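PDB 4OPW: uncharacterized protein from Parabacteroides merdae ATCC 43184, which is of unknown function but is a putative adhesin that may serve in cell adhesion. Local coordinates for residues A[45-50]-A[77-82]; A[97-102]-A[118-123]; A[180-185]-A[200-205]. One frame throughout, in Å; residues are numbered along the deposited sequence. Where two conformers were deposited one is given.

Contact 1: A[45-50]-A[77-82]; sequences ITVDEN and TKFIVK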
ATOM      1  N   ILE A  45      10.009   8.221 -17.596  1.00 18.13           N
ATOM      2  CA  ILE A  45       8.646   7.975 -18.071  1.00 18.30           C
ATOM      3  C   ILE A  45       8.669   7.191 -19.362  1.00 19.84           C
ATOM      4  O   ILE A  45       9.309   7.624 -20.330  1.00 18.90           O
ATOM      5  CB  ILE A  45       7.853   9.321 -18.294  1.00 20.64           C
ATOM      6  CG1 ILE A  45       7.856  10.245 -17.065  1.00 20.64           C
ATOM      7  CG2 ILE A  45       6.407   9.090 -18.852  1.00 19.87           C
ATOM      8  CD1 ILE A  45       7.091   9.711 -15.806  1.00 24.62           C
ATOM      9  N   THR A  46       7.915   6.077 -19.396  1.00 17.69           N
ATOM     10  CA  THR A  46       7.673   5.302 -20.612  1.00 17.82           C
ATOM     11  C   THR A  46       6.178   5.393 -20.918  1.00 20.73           C
ATOM     12  O   THR A  46       5.347   4.993 -20.090  1.00 18.75           O
ATOM     13  CB  THR A  46       8.147   3.838 -20.489  1.00 23.92           C
ATOM     14  OG1 THR A  46       9.512   3.838 -20.111  1.00 23.02           O
ATOM     15  CG2 THR A  46       7.984   3.060 -21.802  1.00 20.14           C
ATOM     16  N   VAL A  47       5.838   5.902 -22.099  1.00 17.33           N
ATOM     17  CA  VAL A  47       4.446   6.028 -22.540  1.00 17.16           C
ATOM     18  C   VAL A  47       4.475   6.135 -24.075  1.00 20.14           C
ATOM     19  O   VAL A  47       5.554   6.322 -24.644  1.00 20.47           O
ATOM     20  CB  VAL A  47       3.747   7.243 -21.824  1.00 20.61           C
ATOM     21  CG1 VAL A  47       4.249   8.596 -22.362  1.00 20.05           C
ATOM     22  CG2 VAL A  47       2.219   7.149 -21.899  1.00 20.60           C
ATOM     23  N   ASP A  48       3.323   6.030 -24.754  1.00 17.67           N
ATOM     24  CA  ASP A  48       3.316   6.204 -26.216  1.00 16.15           C
ATOM     25  C   ASP A  48       4.022   7.515 -26.540  1.00 19.95           C
ATOM     26  O   ASP A  48       3.801   8.509 -25.843  1.00 17.36           O
ATOM     27  CB  ASP A  48       1.887   6.208 -26.770  1.00 16.84           C
ATOM     28  CG  ASP A  48       1.107   4.983 -26.348  1.00 16.44           C
ATOM     29  OD1 ASP A  48       0.865   4.825 -25.127  1.00 18.88           O
ATOM     30  OD2 ASP A  48       0.627   4.266 -27.233  1.00 16.61           O
ATOM     31  N   GLU A  49       4.916   7.503 -27.532  1.00 17.97           N
ATOM     32  CA  GLU A  49       5.733   8.690 -27.824  1.00 18.46           C
ATOM     33  C   GLU A  49       4.919   9.995 -27.973  1.00 21.83           C
ATOM     34  O   GLU A  49       5.361  11.031 -27.475  1.00 20.96           O
ATOM     35  CB  GLU A  49       6.608   8.467 -29.074  1.00 20.40           C
ATOM     36  CG  GLU A  49       5.850   7.968 -30.290  1.00 29.02           C
ATOM     37  CD  GLU A  49       6.689   7.724 -31.528  1.00 47.90           C
ATOM     38  OE1 GLU A  49       7.895   7.418 -31.398  1.00 47.40           O
ATOM     39  OE2 GLU A  49       6.133   7.853 -32.638  1.00 38.46           O
ATOM     40  N   ASN A  50       3.722   9.937 -28.621  1.00 19.63           N
ATOM     41  CA  ASN A  50       2.906  11.145 -28.839  1.00 18.86           C
ATOM     42  C   ASN A  50       2.201  11.625 -27.557  1.00 20.90           C
ATOM     43  O   ASN A  50       1.606  12.714 -27.574  1.00 19.78           O
ATOM     44  CB  ASN A  50       1.867  10.891 -29.954  1.00 18.95           C
ATOM     45  CG  ASN A  50       0.831   9.851 -29.570  1.00 29.39           C
ATOM     46  OD1 ASN A  50       1.166   8.752 -29.114  1.00 21.51           O
ATOM     47  ND2 ASN A  50      -0.447  10.206 -29.663  1.00 23.86           N
ATOM     48  N   THR A  77      -0.880   2.852 -24.302  1.00 14.57           N
ATOM     49  CA  THR A  77      -0.411   1.461 -24.413  1.00 13.99           C
ATOM     50  C   THR A  77       0.123   0.945 -23.057  1.00 16.76           C
ATOM     51  O   THR A  77      -0.242  -0.141 -22.610  1.00 17.08           O
ATOM     52  CB  THR A  77       0.655   1.386 -25.524  1.00 16.38           C
ATOM     53  OG1 THR A  77       0.037   1.802 -26.759  1.00 17.31           O
ATOM     54  CG2 THR A  77       1.252  -0.040 -25.697  1.00 17.64           C
ATOM     55  N   LYS A  78       0.978   1.745 -22.420  1.00 13.61           N
ATOM     56  CA  LYS A  78       1.560   1.443 -21.114  1.00 13.20           C
ATOM     57  C   LYS A  78       2.057   2.752 -20.553  1.00 17.66           C
ATOM     58  O   LYS A  78       2.333   3.677 -21.326  1.00 18.09           O
ATOM     59  CB  LYS A  78       2.707   0.400 -21.264  1.00 15.14           C
ATOM     60  CG  LYS A  78       3.145  -0.242 -19.934  1.00 24.50           C
ATOM     61  CD  LYS A  78       3.814  -1.581 -20.161  1.00 33.80           C
ATOM     62  CE  LYS A  78       4.312  -2.208 -18.879  1.00 37.49           C
ATOM     63  NZ  LYS A  78       3.201  -2.573 -17.942  1.00 39.42           N
ATOM     64  N   PHE A  79       2.121   2.857 -19.226  1.00 14.43           N
ATOM     65  CA  PHE A  79       2.583   4.079 -18.567  1.00 14.18           C
ATOM     66  C   PHE A  79       3.463   3.633 -17.392  1.00 18.82           C
ATOM     67  O   PHE A  79       2.952   3.117 -16.392  1.00 17.25           O
ATOM     68  CB  PHE A  79       1.381   4.937 -18.139  1.00 15.08           C
ATOM     69  CG  PHE A  79       1.604   6.366 -17.680  1.00 16.81           C
ATOM     70  CD1 PHE A  79       2.820   6.760 -17.130  1.00 20.78           C
ATOM     71  CD2 PHE A  79       0.561   7.286 -17.699  1.00 20.09           C
ATOM     72  CE1 PHE A  79       3.010   8.068 -16.682  1.00 21.31           C
ATOM     73  CE2 PHE A  79       0.749   8.595 -17.252  1.00 23.02           C
ATOM     74  CZ  PHE A  79       1.971   8.977 -16.744  1.00 21.25           C
ATOM     75  N   ILE A  80       4.794   3.747 -17.567  1.00 14.24           N
ATOM     76  CA  ILE A  80       5.758   3.333 -16.550  1.00 14.27           C
ATOM     77  C   ILE A  80       6.456   4.554 -15.985  1.00 16.92           C
ATOM     78  O   ILE A  80       6.899   5.421 -16.735  1.00 17.95           O
ATOM     79  CB  ILE A  80       6.818   2.316 -17.106  1.00 17.63           C
ATOM     80  CG1 ILE A  80       6.166   1.136 -17.877  1.00 18.38           C
ATOM     81  CG2 ILE A  80       7.752   1.796 -15.970  1.00 18.66           C
ATOM     82  CD1 ILE A  80       7.217   0.241 -18.639  1.00 23.56           C
ATOM     83  N   VAL A  81       6.554   4.605 -14.653  1.00 14.55           N
ATOM     84  CA  VAL A  81       7.256   5.653 -13.927  1.00 15.95           C
ATOM     85  C   VAL A  81       8.378   4.985 -13.129  1.00 20.79           C
ATOM     86  O   VAL A  81       8.129   4.005 -12.419  1.00 21.27           O
ATOM     87  CB  VAL A  81       6.305   6.476 -13.013  1.00 19.70           C
ATOM     88  CG1 VAL A  81       7.084   7.523 -12.196  1.00 20.06           C
ATOM     89  CG2 VAL A  81       5.215   7.146 -13.839  1.00 19.84           C
ATOM     90  N   LYS A  82       9.617   5.479 -13.278  1.00 17.04           N
ATOM     91  CA  LYS A  82      10.744   5.013 -12.479  1.00 15.60           C
ATOM     92  C   LYS A  82      11.366   6.243 -11.814  1.00 18.68           C
ATOM     93  O   LYS A  82      11.833   7.134 -12.520  1.00 18.67           O
ATOM     94  CB  LYS A  82      11.777   4.241 -13.317  1.00 16.61           C
ATOM     95  CG  LYS A  82      12.895   3.658 -12.444  1.00 22.46           C
ATOM     96  CD  LYS A  82      13.972   2.947 -13.248  1.00 29.85           C
ATOM     97  CE  LYS A  82      15.219   2.779 -12.418  1.00 40.74           C
ATOM     98  NZ  LYS A  82      16.105   1.715 -12.950  1.00 48.65           N
TER
HETATM   99  O   HOH W   1       9.942   4.382 -17.494  1.00 22.03           O
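An antiparallel ladder near the N-terminal end of a beta-helix-like solenoid pairs strand 42-46 with strand 80-85. T46 and I80 form a hydrogen-bonded pair. T46 N gives to I80 O at 2.9 Å, and I80 N returns the bond to T46 O; both lie in the carbonyl planes. I45 and V81 are the adjoining non-hydrogen-bonded pair. On their face I45 CD1 lies 3.7 Å from V81 CG2, and I45 CG2 touches F79 CE1 at 4.2 Å. On the other face T46 and I80 meet CB to CB. T46 OG1, anti to its carbonyl carbon, turns to T13 and to a water 2.7 Å away.

The chain turns a corner at V47, and the carboxylate of D48 then takes over. D48 OD1 accepts T77 N at 2.8 Å on its syn lone pair, nearly straight at 171°. D48 OD2 accepts T77 OG1 at 2.6 Å from above the carboxylate plane. Two bonds to one residue thus fix the rotation of the carboxylate, and G9 N also binds D48 OD2. Strand 11-17 flanks 42-46, strand 31-36 flanks 80-85, and strand 55-60 packs against I45 and V47.

Contact 2: A[97-102]-A[118-123]; sequences ANFIAN and CLVQLK
Strands 98-101 and 119-122 run parallel, 5° apart with axes 4.8 Å from each other, and five backbone hydrogen bonds join the two segments. L119 and Q121 give their N-H to A97 O and F99 O, while F99 and A101 give theirs to L119 O and Q121 O. These four bonds run nearly along the C=O axes. The fifth, K123 N to A101 O, is longer at 3.2 Å.

Paired residues put their side chains on the same face. F99 and V120 point the same way from their strands; F99 CG is anti to the backbone N (chi1 -180°). F99 CD2 lies 4.1 Å from V120 CG1. L122 crosses obliquely and brings CD2 to the edge of the F99 ring, near its plane, 4.1 Å from F99 CE2. The same methyl, L122 CD2, rests on A101 CB at 3.8 Å. At the start of the pair C118 SG sits 3.7 Å from A97 CB.

The face of I100 and Q121 is mixed. Their side chains lie alongside each other, with Q121 OE1 3.5 Å from I100 CG1. The extended K123 chain crosses I100 obliquely, and K123 CE passes 3.9 Å from I100 CG2. One water donates to N102 OD1 and accepts from K123 NZ, so it bridges the two segment ends. N98 OD1 touches L119 CB, while N98 ND2 binds D31 on strand 31-36.

The two faces therefore differ in chemistry. The F99, A101, V120 and L122 side is buried and apolar, packed towards strands 23-27 and 109-114. The N98, I100, L119 and Q121 side is partly exposed, and a water links polar groups at its end.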
ATOM      1  N   ALA A  97      -3.391   0.945 -10.333  1.00 17.34           N
ATOM      2  CA  ALA A  97      -1.965   1.190 -10.467  1.00 17.52           C
ATOM      3  C   ALA A  97      -1.154   0.042  -9.836  1.00 21.85           C
ATOM      4  O   ALA A  97      -1.704  -0.736  -9.042  1.00 22.43           O
ATOM      5  CB  ALA A  97      -1.619   2.495  -9.733  1.00 18.47           C
ATOM      6  N   ASN A  98       0.110  -0.057 -10.229  0.50 16.52           N
ATOM      7  CA  ASN A  98       1.067  -0.967  -9.641  0.50 17.10           C
ATOM      8  C   ASN A  98       2.131  -0.090  -8.973  0.50 20.30           C
ATOM      9  O   ASN A  98       2.806   0.676  -9.672  0.50 18.72           O
ATOM     10  CB  ASN A  98       1.684  -1.906 -10.697  0.50 18.74           C
ATOM     11  CG  ASN A  98       0.785  -2.990 -11.260  0.50 44.67           C
ATOM     12  OD1 ASN A  98      -0.203  -3.428 -10.656  0.50 32.14           O
ATOM     13  ND2 ASN A  98       1.154  -3.495 -12.430  0.50 43.05           N
ATOM     14  N   PHE A  99       2.212  -0.103  -7.633  1.00 16.93           N
ATOM     15  CA  PHE A  99       3.285   0.615  -6.935  1.00 16.10           C
ATOM     16  C   PHE A  99       4.273  -0.418  -6.422  1.00 18.97           C
ATOM     17  O   PHE A  99       3.879  -1.323  -5.688  1.00 18.72           O
ATOM     18  CB  PHE A  99       2.793   1.522  -5.783  1.00 16.32           C
ATOM     19  CG  PHE A  99       3.947   2.232  -5.111  1.00 17.05           C
ATOM     20  CD1 PHE A  99       4.427   3.443  -5.608  1.00 19.04           C
ATOM     21  CD2 PHE A  99       4.563   1.688  -3.985  1.00 18.30           C
ATOM     22  CE1 PHE A  99       5.503   4.096  -4.993  1.00 19.78           C
ATOM     23  CE2 PHE A  99       5.625   2.355  -3.355  1.00 20.17           C
ATOM     24  CZ  PHE A  99       6.106   3.540  -3.882  1.00 18.35           C
ATOM     25  N   ILE A 100       5.535  -0.308  -6.830  1.00 15.21           N
ATOM     26  CA  ILE A 100       6.566  -1.233  -6.365  1.00 16.27           C
ATOM     27  C   ILE A 100       7.732  -0.460  -5.752  1.00 18.46           C
ATOM     28  O   ILE A 100       8.313   0.400  -6.424  1.00 18.82           O
ATOM     29  CB  ILE A 100       7.087  -2.172  -7.504  1.00 19.17           C
ATOM     30  CG1 ILE A 100       5.961  -3.074  -8.109  1.00 19.44           C
ATOM     31  CG2 ILE A 100       8.257  -3.025  -7.007  1.00 20.72           C
ATOM     32  CD1 ILE A 100       6.377  -3.876  -9.365  1.00 25.30           C
ATOM     33  N   ALA A 101       8.101  -0.786  -4.499  1.00 16.66           N
ATOM     34  CA  ALA A 101       9.298  -0.227  -3.862  1.00 16.22           C
ATOM     35  C   ALA A 101      10.407  -1.280  -4.021  1.00 19.99           C
ATOM     36  O   ALA A 101      10.282  -2.398  -3.492  1.00 19.52           O
ATOM     37  CB  ALA A 101       9.031   0.104  -2.398  1.00 16.92           C
ATOM     38  N   ASN A 102      11.440  -0.957  -4.814  1.00 18.01           N
ATOM     39  CA  ASN A 102      12.562  -1.863  -5.130  1.00 19.28           C
ATOM     40  C   ASN A 102      13.806  -1.613  -4.287  1.00 25.93           C
ATOM     41  O   ASN A 102      14.929  -1.955  -4.682  1.00 28.03           O
ATOM     42  CB  ASN A 102      12.907  -1.761  -6.606  1.00 21.01           C
ATOM     43  CG  ASN A 102      11.913  -2.489  -7.464  1.00 29.90           C
ATOM     44  OD1 ASN A 102      11.550  -3.637  -7.181  1.00 23.94           O
ATOM     45  ND2 ASN A 102      11.437  -1.834  -8.508  1.00 26.18           N
ATOM     46  N   CYS A 118      -5.733  -1.182  -6.837  0.50 17.97           N
ATOM     47  CA  CYS A 118      -4.284  -1.030  -6.911  0.50 18.38           C
ATOM     48  C   CYS A 118      -3.561  -2.255  -6.362  0.50 21.12           C
ATOM     49  O   CYS A 118      -4.158  -3.077  -5.655  0.50 20.50           O
ATOM     50  CB  CYS A 118      -3.850   0.212  -6.153  0.50 19.50           C
ATOM     51  SG  CYS A 118      -4.028   1.722  -7.102  0.50 24.01           S
ATOM     52  N   LEU A 119      -2.279  -2.384  -6.727  1.00 16.61           N
ATOM     53  CA  LEU A 119      -1.388  -3.390  -6.164  1.00 17.55           C
ATOM     54  C   LEU A 119      -0.177  -2.648  -5.631  1.00 20.40           C
ATOM     55  O   LEU A 119       0.476  -1.932  -6.379  1.00 19.06           O
ATOM     56  CB  LEU A 119      -0.989  -4.477  -7.189  1.00 18.89           C
ATOM     57  CG  LEU A 119       0.079  -5.501  -6.725  1.00 23.30           C
ATOM     58  CD1 LEU A 119      -0.407  -6.348  -5.518  1.00 22.70           C
ATOM     59  CD2 LEU A 119       0.474  -6.429  -7.862  1.00 25.22           C
ATOM     60  N   VAL A 120       0.099  -2.777  -4.333  1.00 15.62           N
ATOM     61  CA  VAL A 120       1.269  -2.161  -3.689  1.00 16.14           C
ATOM     62  C   VAL A 120       2.190  -3.283  -3.240  1.00 19.34           C
ATOM     63  O   VAL A 120       1.749  -4.178  -2.526  1.00 20.12           O
ATOM     64  CB  VAL A 120       0.886  -1.229  -2.497  1.00 20.70           C
ATOM     65  CG1 VAL A 120       2.137  -0.760  -1.724  1.00 19.91           C
ATOM     66  CG2 VAL A 120       0.039  -0.041  -2.966  1.00 21.16           C
ATOM     67  N   GLN A 121       3.441  -3.280  -3.711  1.00 14.97           N
ATOM     68  CA  GLN A 121       4.423  -4.290  -3.331  1.00 15.86           C
ATOM     69  C   GLN A 121       5.655  -3.623  -2.742  1.00 19.29           C
ATOM     70  O   GLN A 121       6.362  -2.897  -3.450  1.00 19.94           O
ATOM     71  CB  GLN A 121       4.825  -5.197  -4.512  1.00 17.18           C
ATOM     72  CG  GLN A 121       3.662  -5.953  -5.171  1.00 16.82           C
ATOM     73  CD  GLN A 121       4.108  -6.530  -6.489  1.00 30.22           C
ATOM     74  OE1 GLN A 121       3.962  -5.918  -7.546  1.00 25.26           O
ATOM     75  NE2 GLN A 121       4.699  -7.689  -6.446  1.00 24.34           N
ATOM     76  N   LEU A 122       5.906  -3.843  -1.437  1.00 15.91           N
ATOM     77  CA  LEU A 122       7.105  -3.327  -0.768  1.00 16.47           C
ATOM     78  C   LEU A 122       8.031  -4.515  -0.697  1.00 19.29           C
ATOM     79  O   LEU A 122       7.832  -5.394   0.130  1.00 17.85           O
ATOM     80  CB  LEU A 122       6.793  -2.687   0.594  1.00 17.00           C
ATOM     81  CG  LEU A 122       5.617  -1.664   0.615  1.00 20.71           C
ATOM     82  CD1 LEU A 122       5.399  -1.121   2.016  1.00 19.65           C
ATOM     83  CD2 LEU A 122       5.803  -0.519  -0.424  1.00 20.97           C
ATOM     84  N   LYS A 123       8.934  -4.629  -1.682  1.00 17.01           N
ATOM     85  CA  LYS A 123       9.722  -5.854  -1.883  1.00 17.55           C
ATOM     86  C   LYS A 123      10.932  -6.035  -0.955  1.00 22.37           C
ATOM     87  O   LYS A 123      11.453  -7.159  -0.871  1.00 21.84           O
ATOM     88  CB  LYS A 123      10.174  -5.956  -3.348  1.00 18.61           C
ATOM     89  CG  LYS A 123       8.989  -6.137  -4.312  1.00 23.53           C
ATOM     90  CD  LYS A 123       9.447  -6.587  -5.685  1.00 29.08           C
ATOM     91  CE  LYS A 123       8.293  -6.920  -6.593  1.00 26.77           C
ATOM     92  NZ  LYS A 123       8.756  -7.271  -7.966  1.00 24.82           N
TER
HETATM   93  O   HOH W   2      10.631  -5.471  -8.870  1.00 31.32           O

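Contact 3: A[180-185]-A[200-205]; sequences EIMAFG and SAQIHP. With EDO (1,2-ethanediol), chain F.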
ATOM      1  N   GLU A 180      -9.210  -9.378   3.696  1.00 19.73           N
ATOM      2  CA  GLU A 180      -8.328 -10.401   4.255  1.00 20.85           C
ATOM      3  C   GLU A 180      -7.022  -9.818   4.714  1.00 23.44           C
ATOM      4  O   GLU A 180      -6.323  -9.178   3.920  1.00 22.51           O
ATOM      5  CB  GLU A 180      -8.004 -11.527   3.242  1.00 23.07           C
ATOM      6  CG  GLU A 180      -9.178 -12.234   2.609  1.00 37.13           C
ATOM      7  CD  GLU A 180      -8.761 -13.040   1.392  1.00 60.37           C
ATOM      8  OE1 GLU A 180      -7.818 -13.857   1.507  1.00 45.41           O
ATOM      9  OE2 GLU A 180      -9.353 -12.818   0.310  1.00 46.94           O
ATOM     10  N   ILE A 181      -6.657 -10.081   5.962  1.00 18.18           N
ATOM     11  CA  ILE A 181      -5.338  -9.717   6.469  1.00 17.75           C
ATOM     12  C   ILE A 181      -4.576 -11.033   6.639  1.00 21.47           C
ATOM     13  O   ILE A 181      -5.067 -11.928   7.332  1.00 22.39           O
ATOM     14  CB  ILE A 181      -5.375  -8.870   7.787  1.00 20.10           C
ATOM     15  CG1 ILE A 181      -5.964  -7.451   7.523  1.00 20.63           C
ATOM     16  CG2 ILE A 181      -3.961  -8.777   8.433  1.00 19.78           C
ATOM     17  CD1 ILE A 181      -6.324  -6.628   8.775  1.00 22.14           C
HETATM   18  N   MSE A 182      -3.410 -11.164   5.982  1.00 16.48           N
HETATM   19  CA  MSE A 182      -2.543 -12.340   6.091  0.50 15.80           C
HETATM   20  C   MSE A 182      -1.272 -11.889   6.805  1.00 21.28           C
HETATM   21  O   MSE A 182      -0.352 -11.346   6.162  1.00 20.39           O
HETATM   22  CB  MSE A 182      -2.254 -12.935   4.706  0.50 17.40           C
HETATM   23  CG  MSE A 182      -3.444 -13.662   4.090  0.50 23.37           C
HETATM   24 SE   MSE A 182      -3.303 -13.695   2.152  0.38 30.02          SE
HETATM   25  CE  MSE A 182      -3.822 -11.876   1.784  0.50 26.81           C
ATOM     26  N   ALA A 183      -1.248 -12.022   8.148  1.00 20.14           N
ATOM     27  CA  ALA A 183      -0.120 -11.564   8.948  1.00 20.00           C
ATOM     28  C   ALA A 183       0.341 -12.582  10.000  1.00 23.51           C
ATOM     29  O   ALA A 183       0.822 -12.183  11.061  1.00 22.16           O
ATOM     30  CB  ALA A 183      -0.459 -10.232   9.615  1.00 20.37           C
ATOM     31  N   PHE A 184       0.294 -13.902   9.673  1.00 20.74           N
ATOM     32  CA  PHE A 184       0.863 -14.905  10.583  1.00 21.54           C
ATOM     33  C   PHE A 184       2.391 -14.720  10.740  1.00 26.50           C
ATOM     34  O   PHE A 184       2.964 -15.081  11.776  1.00 26.25           O
ATOM     35  CB  PHE A 184       0.603 -16.325  10.057  1.00 23.42           C
ATOM     36  CG  PHE A 184      -0.766 -16.919  10.272  1.00 24.38           C
ATOM     37  CD1 PHE A 184      -1.448 -16.726  11.471  1.00 26.44           C
ATOM     38  CD2 PHE A 184      -1.332 -17.758   9.318  1.00 25.87           C
ATOM     39  CE1 PHE A 184      -2.701 -17.310  11.686  1.00 27.84           C
ATOM     40  CE2 PHE A 184      -2.572 -18.373   9.547  1.00 29.00           C
ATOM     41  CZ  PHE A 184      -3.252 -18.130  10.724  1.00 26.95           C
ATOM     42  N   GLY A 185       3.024 -14.159   9.704  1.00 24.17           N
ATOM     43  CA  GLY A 185       4.471 -13.947   9.668  1.00 23.84           C
ATOM     44  C   GLY A 185       5.000 -12.791  10.497  1.00 26.46           C
ATOM     45  O   GLY A 185       6.220 -12.654  10.646  1.00 27.25           O
ATOM     46  N   SER A 200     -11.463 -12.026   7.094  1.00 20.07           N
ATOM     47  CA  SER A 200     -10.539 -13.013   7.628  1.00 20.59           C
ATOM     48  C   SER A 200      -9.245 -12.337   8.043  1.00 22.78           C
ATOM     49  O   SER A 200      -8.610 -11.648   7.225  1.00 21.43           O
ATOM     50  CB  SER A 200     -10.271 -14.100   6.576  1.00 24.99           C
ATOM     51  OG  SER A 200      -9.169 -14.925   6.909  1.00 31.87           O
ATOM     52  N   ALA A 201      -8.866 -12.518   9.312  1.00 20.27           N
ATOM     53  CA  ALA A 201      -7.595 -11.986   9.788  1.00 20.61           C
ATOM     54  C   ALA A 201      -6.745 -13.120  10.325  1.00 26.38           C
ATOM     55  O   ALA A 201      -7.219 -13.887  11.155  1.00 28.48           O
ATOM     56  CB  ALA A 201      -7.799 -10.913  10.858  1.00 21.62           C
ATOM     57  N   GLN A 202      -5.511 -13.247   9.823  1.00 21.20           N
ATOM     58  CA  GLN A 202      -4.503 -14.236  10.261  1.00 21.55           C
ATOM     59  C   GLN A 202      -3.435 -13.450  10.970  1.00 23.57           C
ATOM     60  O   GLN A 202      -2.811 -12.592  10.346  1.00 21.84           O
ATOM     61  CB  GLN A 202      -3.947 -15.007   9.078  1.00 22.07           C
ATOM     62  CG  GLN A 202      -4.982 -15.893   8.387  1.00 22.60           C
ATOM     63  CD  GLN A 202      -4.420 -16.549   7.155  1.00 33.76           C
ATOM     64  OE1 GLN A 202      -3.385 -16.141   6.619  1.00 27.34           O
ATOM     65  NE2 GLN A 202      -5.089 -17.577   6.679  1.00 30.53           N
ATOM     66  N   ILE A 203      -3.271 -13.649  12.276  1.00 20.80           N
ATOM     67  CA  ILE A 203      -2.383 -12.788  13.058  1.00 20.24           C
ATOM     68  C   ILE A 203      -1.486 -13.593  13.997  1.00 22.76           C
ATOM     69  O   ILE A 203      -1.738 -14.784  14.222  1.00 22.93           O
ATOM     70  CB  ILE A 203      -3.239 -11.736  13.835  1.00 23.42           C
ATOM     71  CG1 ILE A 203      -4.250 -12.429  14.794  1.00 25.26           C
ATOM     72  CG2 ILE A 203      -3.935 -10.775  12.856  1.00 22.25           C
ATOM     73  CD1 ILE A 203      -5.090 -11.475  15.647  1.00 29.57           C
ATOM     74  N   HIS A 204      -0.410 -12.952  14.506  1.00 20.93           N
ATOM     75  CA  HIS A 204       0.542 -13.651  15.380  1.00 22.49           C
ATOM     76  C   HIS A 204       0.855 -12.809  16.642  1.00 25.79           C
ATOM     77  O   HIS A 204       1.952 -12.257  16.772  1.00 24.13           O
ATOM     78  CB  HIS A 204       1.813 -14.032  14.583  1.00 23.70           C
ATOM     79  CG  HIS A 204       2.878 -14.752  15.355  1.00 28.31           C
ATOM     80  ND1 HIS A 204       2.585 -15.511  16.479  1.00 31.30           N
ATOM     81  CD2 HIS A 204       4.205 -14.834  15.112  1.00 30.56           C
ATOM     82  CE1 HIS A 204       3.747 -15.979  16.907  1.00 31.48           C
ATOM     83  NE2 HIS A 204       4.746 -15.607  16.111  1.00 31.16           N
ATOM     84  N   PRO A 205      -0.129 -12.688  17.572  1.00 24.35           N
ATOM     85  CA  PRO A 205       0.145 -12.007  18.859  1.00 24.31           C
ATOM     86  C   PRO A 205       1.067 -12.876  19.717  1.00 27.15           C
ATOM     87  O   PRO A 205       0.910 -14.090  19.702  1.00 27.07           O
ATOM     88  CB  PRO A 205      -1.248 -11.850  19.499  1.00 25.79           C
ATOM     89  CG  PRO A 205      -2.214 -12.508  18.572  1.00 29.15           C
ATOM     90  CD  PRO A 205      -1.460 -13.326  17.588  1.00 25.80           C
TER
HETATM   91  C1  EDO F 304     -13.485 -13.215   3.101  1.00 76.90           C
HETATM   92  O1  EDO F 304     -12.463 -13.859   3.848  1.00 76.40           O
HETATM   93  C2  EDO F 304     -12.857 -12.341   1.983  1.00 77.45           C
HETATM   94  O2  EDO F 304     -12.419 -13.156   0.911  1.00 78.54           O
HETATM   95  O   HOH W   3      -6.674 -14.112   6.052  1.00 30.25           O
HETATM   96  O   HOH W   4       0.491 -10.500  13.155  1.00 20.20           O
HETATM   97  O   HOH W   5      -0.604 -15.098   7.123  1.00 22.02           O
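Two successive parallel rungs of the solenoid meet here, and the first of them turns a corner at F184 and G185. I181 N gives to S200 O at 2.8 Å, nearly along the C=O axis. Q202 N gives to I181 O and A183 N to Q202 O; in both the donor stands above the carbonyl plane. The last bond is the most bent, at 140°, where the chain leaves the strand.

Beyond it the ladder opens and two waters take part. One donates to A183 O and accepts from H204 N, bridging backbone groups that do not bond directly. Another accepts from F184 N and donates to Q202 OE1, so the amide oxygen is tied to the corner. Earlier in the ladder a third water donates to I181 O and is hydrogen-bonded to S200 OG.

F184 and Q202 carry the side-chain contact. F184 CG is anti to its carbonyl carbon, and the ring reaches over Q202. Q202 CB stands 3.5 Å from the F184 ring centroid, 7° off the normal, a CH-pi contact. The extended glutamine chain continues across the ring, with its amide plane 14° from the ring plane and Q202 CD 3.5 Å from F184 CE2. I203 O lies at the ring edge, in plane. K222 adds a cation-pi contact to F184. Q202 OE1 also touches CG of selenomethionine 182. H204 CB approaches F184 O, and H204 ND1 bonds K222 O. At the other end, E180 OE2 accepts O2 of an ethanediol, probably from the crystallisation liquor.

I181 and A201 face inward to strands 170-177 and 191-197. In-register parallel strands, an apolar interior and corners between faces are typical of a beta-helix, consistent with the pectate lyase-like clan.

The three contacts follow one another along the chain and along the solenoid: contact 1, then contact 2, then contact 3. Contact 2 has its centre about 17 Å from that of contact 1 and about 20 Å from that of contact 3. Contacts 1 and 3 lie on opposite sides of the chain's centre, with centres about 37 Å apart. None touches another. Strand 31-36 links the first two, since it pairs with both 80-85 and 98-101. Parallel pairing then runs from 119-122 through 139-147 and 159-163 to 180-183. The antiparallel start thus gives way to regular parallel rungs, which build the elongated body of this putative adhesin.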